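Local atomic coordinates of serine protease pet (Escherichia coli, PDB entry 4OM9), a protein that acts as a serine protease enterotoxin secreted by enteroaggregative Escherichia coli, with an autotransporter passenger domain that joins a protease region to a long beta-helix. Residues G730-T735 with T750-S755; T681-H686 with S701-G706. All coordinates share one frame; numbering follows the deposited sequence.

Contact 1 of 2, residues G730-T735 with T750-S755; sequences GGYELT and TGDIKS
One face of the Tyr732 ring is covered by the side chain of Asp752, which runs beside it and points the same way. CB of Asp752 sits over this face, 3.6 Å from the ring centroid and 19° off the normal, a CH-pi contact. Farther out, Asp752 OD2 lies above the ring, displaced toward the rim and nearest Tyr732 CZ. The carboxylate plane is turned 56° from the ring plane, and OD2 makes no hydrogen bond with Tyr732 OH because the angle is poor. CG of Tyr732 is anti to the carbonyl carbon and beside the backbone N.

Beyond this pair the backbones join as parallel strands, their axes 4.8 Å apart at closest approach and inclined by 23°. Glu733 N donates to Asp752 O (2.8 Å), Lys754 N to Glu733 O (3.0 Å) and Thr735 N to Lys754 O (3.0 Å). Parallel, in-register pairing of strands from successive turns is the construction of a right-handed beta-helix, the fold of autotransporter passenger domains; strand 703-705 pairs with the other edge of 733-735.

Glu733 and Ile753 share one face of this wall, where CG of Glu733 meets CB of Ile753 at 4.0 Å and both side chains touch Phe741. The Glu733 chain is bent at chi2, which swings CD off the extended line, and OE2 comes 3.2 Å from Gly751 O. Both are acceptors, so the approach is not a hydrogen bond; if the carboxylate is charged, the pair would repel, which might raise the pKa of the buried Glu733. Gly751 O itself is hydrogen-bonded to Tyr790 OH.

On the other face, the extended Lys754 chain crosses Leu734, its CE 3.6 Å from Leu734 CD2.

Contact 2 of 2, residues T681-H686 with S701-G706; sequences TALTIH and SNIKSG
Ser701 places CB near the backbone N of Thr681 and turns OG toward Ala682 CA, 3.8 Å away; OG is anti to the backbone N (chi1 -176°). Asn702 follows with two roles. Its O accepts from Leu683 N in a nearly straight bond (3.2 Å, 174° at hydrogen), and its OD1 receives a long, weak bond from a water that also binds Thr684 OG1 and, weakly, Leu683 O. At Ile703 the side chain turns to the face it shares with Leu683. The two lie side by side, with Ile703 CG2 3.9 Å from Leu683 CD2, and the same CG2 is 4.3 Å from Ile685 CD1.

Strand axes only 9° from parallel and unshifted pairing of like positions are those expected of adjacent coils of the beta-helix, the fold of this passenger domain, with this aliphatic row buried.

N and O of Lys704 both turn to strand 682-685, bonding Leu683 O (2.8 Å) and Ile685 N, which flank Thr684. Its side chain lies on the Thr684 face, with its end leading away. Ser705 returns to the Ile685 face, OG 3.8 Å from both CB and CG2 of Ile685. Gly706 N donates to Ile685 O at 2.8 Å.

Overall arrangement
Contacts 1 and 2 lie in series along one wall of the beta-helix, their centres 10 Å apart. Strands 703-705 and 733-735 are direct neighbours: Leu734 N with Ile703 O and Leu734 O with Ser705 N, each 2.9 Å, probably hydrogen-bond, so 682-685, 703-705, 733-735 and 747-755 follow one another. Both contacts are partly buried, with six of twelve touching residues buried in contact 2 and four of ten in contact 1. Chemistry separates them. The buried face of contact 2 is aliphatic apart from Ser705, whereas in contact 1 that face carries Glu733, Thr735 and Ser755 with Ile753 as its one aliphatic residue. Only contact 1 adds an aromatic-carboxylate pair, at the exposed Tyr732.

Contact 1 of 2, residues G730-T735 with T750-S755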
loop_
_atom_site.group_PDB
_atom_site.type_symbol
_atom_site.label_atom_id
_atom_site.label_comp_id
_atom_site.label_asym_id
_atom_site.label_seq_id
_atom_site.Cartn_x
_atom_site.Cartn_y
_atom_site.Cartn_z
ATOM N N GLY A 730 -8.997 4.104 34.579
ATOM C CA GLY A 730 -9.204 4.896 35.774
ATOM C C GLY A 730 -10.195 6.025 35.578
ATOM O O GLY A 730 -10.962 6.350 36.487
ATOM N N GLY A 731 -10.186 6.614 34.385
ATOM C CA GLY A 731 -11.048 7.743 34.072
ATOM C C GLY A 731 -12.375 7.296 33.490
ATOM O O GLY A 731 -13.180 8.118 33.033
ATOM N N TYR A 732 -12.587 5.982 33.512
ATOM C CA TYR A 732 -13.814 5.342 33.047
ATOM C C TYR A 732 -13.879 5.335 31.520
ATOM O O TYR A 732 -13.015 5.898 30.839
ATOM C CB TYR A 732 -15.087 6.028 33.605
ATOM C CG TYR A 732 -15.065 6.527 35.050
ATOM C CD1 TYR A 732 -14.170 6.022 35.991
ATOM C CD2 TYR A 732 -15.967 7.505 35.466
ATOM C CE1 TYR A 732 -14.160 6.492 37.295
ATOM C CE2 TYR A 732 -15.968 7.973 36.767
ATOM C CZ TYR A 732 -15.062 7.466 37.677
ATOM O OH TYR A 732 -15.063 7.930 38.972
ATOM N N GLU A 733 -14.902 4.676 30.984
ATOM C CA GLU A 733 -15.204 4.769 29.562
ATOM C C GLU A 733 -16.541 5.459 29.361
ATOM O O GLU A 733 -17.450 5.337 30.190
ATOM C CB GLU A 733 -15.204 3.393 28.894
ATOM C CG GLU A 733 -15.513 2.240 29.801
ATOM C CD GLU A 733 -14.287 1.409 30.128
ATOM O OE1 GLU A 733 -13.371 1.302 29.268
ATOM O OE2 GLU A 733 -14.248 0.858 31.259
ATOM N N LEU A 734 -16.649 6.190 28.259
ATOM C CA LEU A 734 -17.822 6.999 27.958
ATOM C C LEU A 734 -18.281 6.726 26.527
ATOM O O LEU A 734 -17.475 6.721 25.596
ATOM C CB LEU A 734 -17.508 8.489 28.180
ATOM C CG LEU A 734 -18.198 9.622 27.412
ATOM C CD1 LEU A 734 -19.695 9.568 27.566
ATOM C CD2 LEU A 734 -17.675 10.992 27.848
ATOM N N THR A 735 -19.578 6.485 26.356
ATOM C CA THR A 735 -20.121 6.151 25.042
ATOM C C THR A 735 -20.883 7.345 24.447
ATOM O O THR A 735 -21.621 8.033 25.151
ATOM C CB THR A 735 -21.021 4.911 25.127
ATOM O OG1 THR A 735 -20.343 3.884 25.866
ATOM C CG2 THR A 735 -21.342 4.393 23.742
ATOM N N THR A 750 -12.314 -3.191 34.436
ATOM C CA THR A 750 -12.477 -2.287 35.569
ATOM C C THR A 750 -12.651 -0.857 35.056
ATOM O O THR A 750 -12.102 -0.494 34.018
ATOM C CB THR A 750 -11.265 -2.378 36.546
ATOM O OG1 THR A 750 -11.135 -3.721 37.027
ATOM C CG2 THR A 750 -11.430 -1.448 37.742
ATOM N N GLY A 751 -13.433 -0.054 35.771
ATOM C CA GLY A 751 -13.609 1.346 35.428
ATOM C C GLY A 751 -15.028 1.635 34.998
ATOM O O GLY A 751 -15.598 0.892 34.196
ATOM N N ASP A 752 -15.593 2.718 35.525
ATOM C CA ASP A 752 -17.010 3.024 35.330
ATOM C C ASP A 752 -17.338 3.218 33.858
ATOM O O ASP A 752 -16.459 3.499 33.050
ATOM C CB ASP A 752 -17.408 4.273 36.121
ATOM C CG ASP A 752 -17.110 4.147 37.605
ATOM O OD1 ASP A 752 -17.196 3.027 38.142
ATOM O OD2 ASP A 752 -16.784 5.171 38.237
ATOM N N ILE A 753 -18.599 3.040 33.499
ATOM C CA ILE A 753 -19.013 3.338 32.138
ATOM C C ILE A 753 -20.270 4.195 32.146
ATOM O O ILE A 753 -21.286 3.843 32.746
ATOM C CB ILE A 753 -19.239 2.060 31.302
ATOM C CG1 ILE A 753 -20.084 2.373 30.069
ATOM C CG2 ILE A 753 -19.906 0.993 32.117
ATOM C CD1 ILE A 753 -20.212 1.206 29.118
ATOM N N LYS A 754 -20.174 5.341 31.487
ATOM C CA LYS A 754 -21.260 6.291 31.441
ATOM C C LYS A 754 -21.624 6.568 29.995
ATOM O O LYS A 754 -20.800 6.392 29.099
ATOM C CB LYS A 754 -20.878 7.581 32.161
ATOM C CG LYS A 754 -19.878 8.413 31.421
ATOM C CD LYS A 754 -19.698 9.772 32.055
ATOM C CE LYS A 754 -18.666 10.578 31.271
ATOM N NZ LYS A 754 -18.664 12.006 31.691
ATOM N N SER A 755 -22.861 6.996 29.775
ATOM C CA SER A 755 -23.372 7.278 28.441
ATOM C C SER A 755 -24.738 7.927 28.506
ATOM O O SER A 755 -25.530 7.599 29.386
ATOM C CB SER A 755 -23.471 5.997 27.618
ATOM O OG SER A 755 -24.206 6.214 26.422
#

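Contact 2 of 2, residues T681-H686 with S701-G706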
loop_
_atom_site.group_PDB
_atom_site.type_symbol
_atom_site.label_atom_id
_atom_site.label_comp_id
_atom_site.label_asym_id
_atom_site.label_seq_id
_atom_site.Cartn_x
_atom_site.Cartn_y
_atom_site.Cartn_z
ATOM N N THR A 681 -2.966 9.529 28.809
ATOM C CA THR A 681 -3.123 9.484 27.370
ATOM C C THR A 681 -4.567 9.214 26.925
ATOM O O THR A 681 -4.995 8.065 26.845
ATOM C CB THR A 681 -2.161 8.425 26.738
ATOM O OG1 THR A 681 -0.793 8.842 26.921
ATOM C CG2 THR A 681 -2.448 8.232 25.222
ATOM N N ALA A 682 -5.300 10.280 26.613
ATOM C CA ALA A 682 -6.717 10.156 26.271
ATOM C C ALA A 682 -6.967 9.418 24.945
ATOM O O ALA A 682 -6.338 9.709 23.926
ATOM C CB ALA A 682 -7.364 11.528 26.226
ATOM N N LEU A 683 -7.903 8.471 24.980
ATOM C CA LEU A 683 -8.228 7.648 23.829
ATOM C C LEU A 683 -9.630 7.929 23.315
ATOM O O LEU A 683 -10.613 7.713 24.030
ATOM C CB LEU A 683 -8.100 6.167 24.181
ATOM C CG LEU A 683 -8.589 5.212 23.080
ATOM C CD1 LEU A 683 -7.925 5.520 21.756
ATOM C CD2 LEU A 683 -8.337 3.776 23.464
ATOM N N THR A 684 -9.734 8.391 22.074
ATOM C CA THR A 684 -11.045 8.682 21.505
ATOM C C THR A 684 -11.337 7.835 20.280
ATOM O O THR A 684 -10.656 7.941 19.266
ATOM C CB THR A 684 -11.193 10.166 21.130
ATOM O OG1 THR A 684 -11.094 10.966 22.315
ATOM C CG2 THR A 684 -12.556 10.414 20.493
ATOM N N ILE A 685 -12.365 6.999 20.388
ATOM C CA ILE A 685 -12.792 6.125 19.297
ATOM C C ILE A 685 -14.013 6.726 18.628
ATOM O O ILE A 685 -15.082 6.770 19.226
ATOM C CB ILE A 685 -13.092 4.713 19.816
ATOM C CG1 ILE A 685 -11.826 4.145 20.472
ATOM C CG2 ILE A 685 -13.587 3.831 18.707
ATOM C CD1 ILE A 685 -11.952 2.732 20.989
ATOM N N HIS A 686 -13.846 7.223 17.404
ATOM C CA HIS A 686 -14.917 7.948 16.718
ATOM C C HIS A 686 -15.925 7.030 16.034
ATOM O O HIS A 686 -15.683 5.836 15.862
ATOM C CB HIS A 686 -14.352 8.904 15.665
ATOM C CG HIS A 686 -13.527 10.022 16.223
ATOM N ND1 HIS A 686 -14.078 11.194 16.687
ATOM C CD2 HIS A 686 -12.183 10.154 16.359
ATOM C CE1 HIS A 686 -13.112 12.002 17.097
ATOM N NE2 HIS A 686 -11.955 11.396 16.904
ATOM N N SER A 701 -6.189 7.229 32.296
ATOM C CA SER A 701 -7.087 8.205 31.709
ATOM C C SER A 701 -8.365 7.510 31.254
ATOM O O SER A 701 -8.658 6.398 31.689
ATOM C CB SER A 701 -6.404 8.905 30.530
ATOM O OG SER A 701 -7.215 9.929 29.984
ATOM N N ASN A 702 -9.098 8.155 30.351
ATOM C CA ASN A 702 -10.393 7.660 29.891
ATOM C C ASN A 702 -10.451 7.342 28.394
ATOM O O ASN A 702 -9.634 7.817 27.610
ATOM C CB ASN A 702 -11.472 8.687 30.209
ATOM C CG ASN A 702 -11.340 9.926 29.359
ATOM O OD1 ASN A 702 -12.098 10.120 28.419
ATOM N ND2 ASN A 702 -10.348 10.759 29.664
ATOM N N ILE A 703 -11.456 6.554 28.020
ATOM C CA ILE A 703 -11.707 6.151 26.644
ATOM C C ILE A 703 -13.094 6.592 26.222
ATOM O O ILE A 703 -14.079 6.188 26.831
ATOM C CB ILE A 703 -11.603 4.624 26.472
ATOM C CG1 ILE A 703 -10.227 4.126 26.902
ATOM C CG2 ILE A 703 -11.905 4.209 25.032
ATOM C CD1 ILE A 703 -10.195 2.647 27.170
ATOM N N LYS A 704 -13.173 7.425 25.192
ATOM C CA LYS A 704 -14.452 7.835 24.632
ATOM C C LYS A 704 -14.686 7.096 23.330
ATOM O O LYS A 704 -13.766 6.988 22.511
ATOM C CB LYS A 704 -14.487 9.346 24.414
ATOM C CG LYS A 704 -14.329 10.119 25.705
ATOM C CD LYS A 704 -14.276 11.622 25.493
ATOM C CE LYS A 704 -13.996 12.318 26.827
ATOM N NZ LYS A 704 -13.982 13.805 26.741
ATOM N N SER A 705 -15.903 6.588 23.130
ATOM C CA SER A 705 -16.173 5.726 21.982
ATOM C C SER A 705 -17.588 5.834 21.405
ATOM O O SER A 705 -18.578 5.569 22.081
ATOM C CB SER A 705 -15.891 4.267 22.355
ATOM O OG SER A 705 -16.288 3.385 21.316
ATOM N N GLY A 706 -17.652 6.214 20.132
ATOM C CA GLY A 706 -18.893 6.331 19.398
ATOM C C GLY A 706 -18.922 5.303 18.288
ATOM O O GLY A 706 -19.756 5.375 17.383
HETATM O O HOH W 1 -11.123 10.356 25.087
#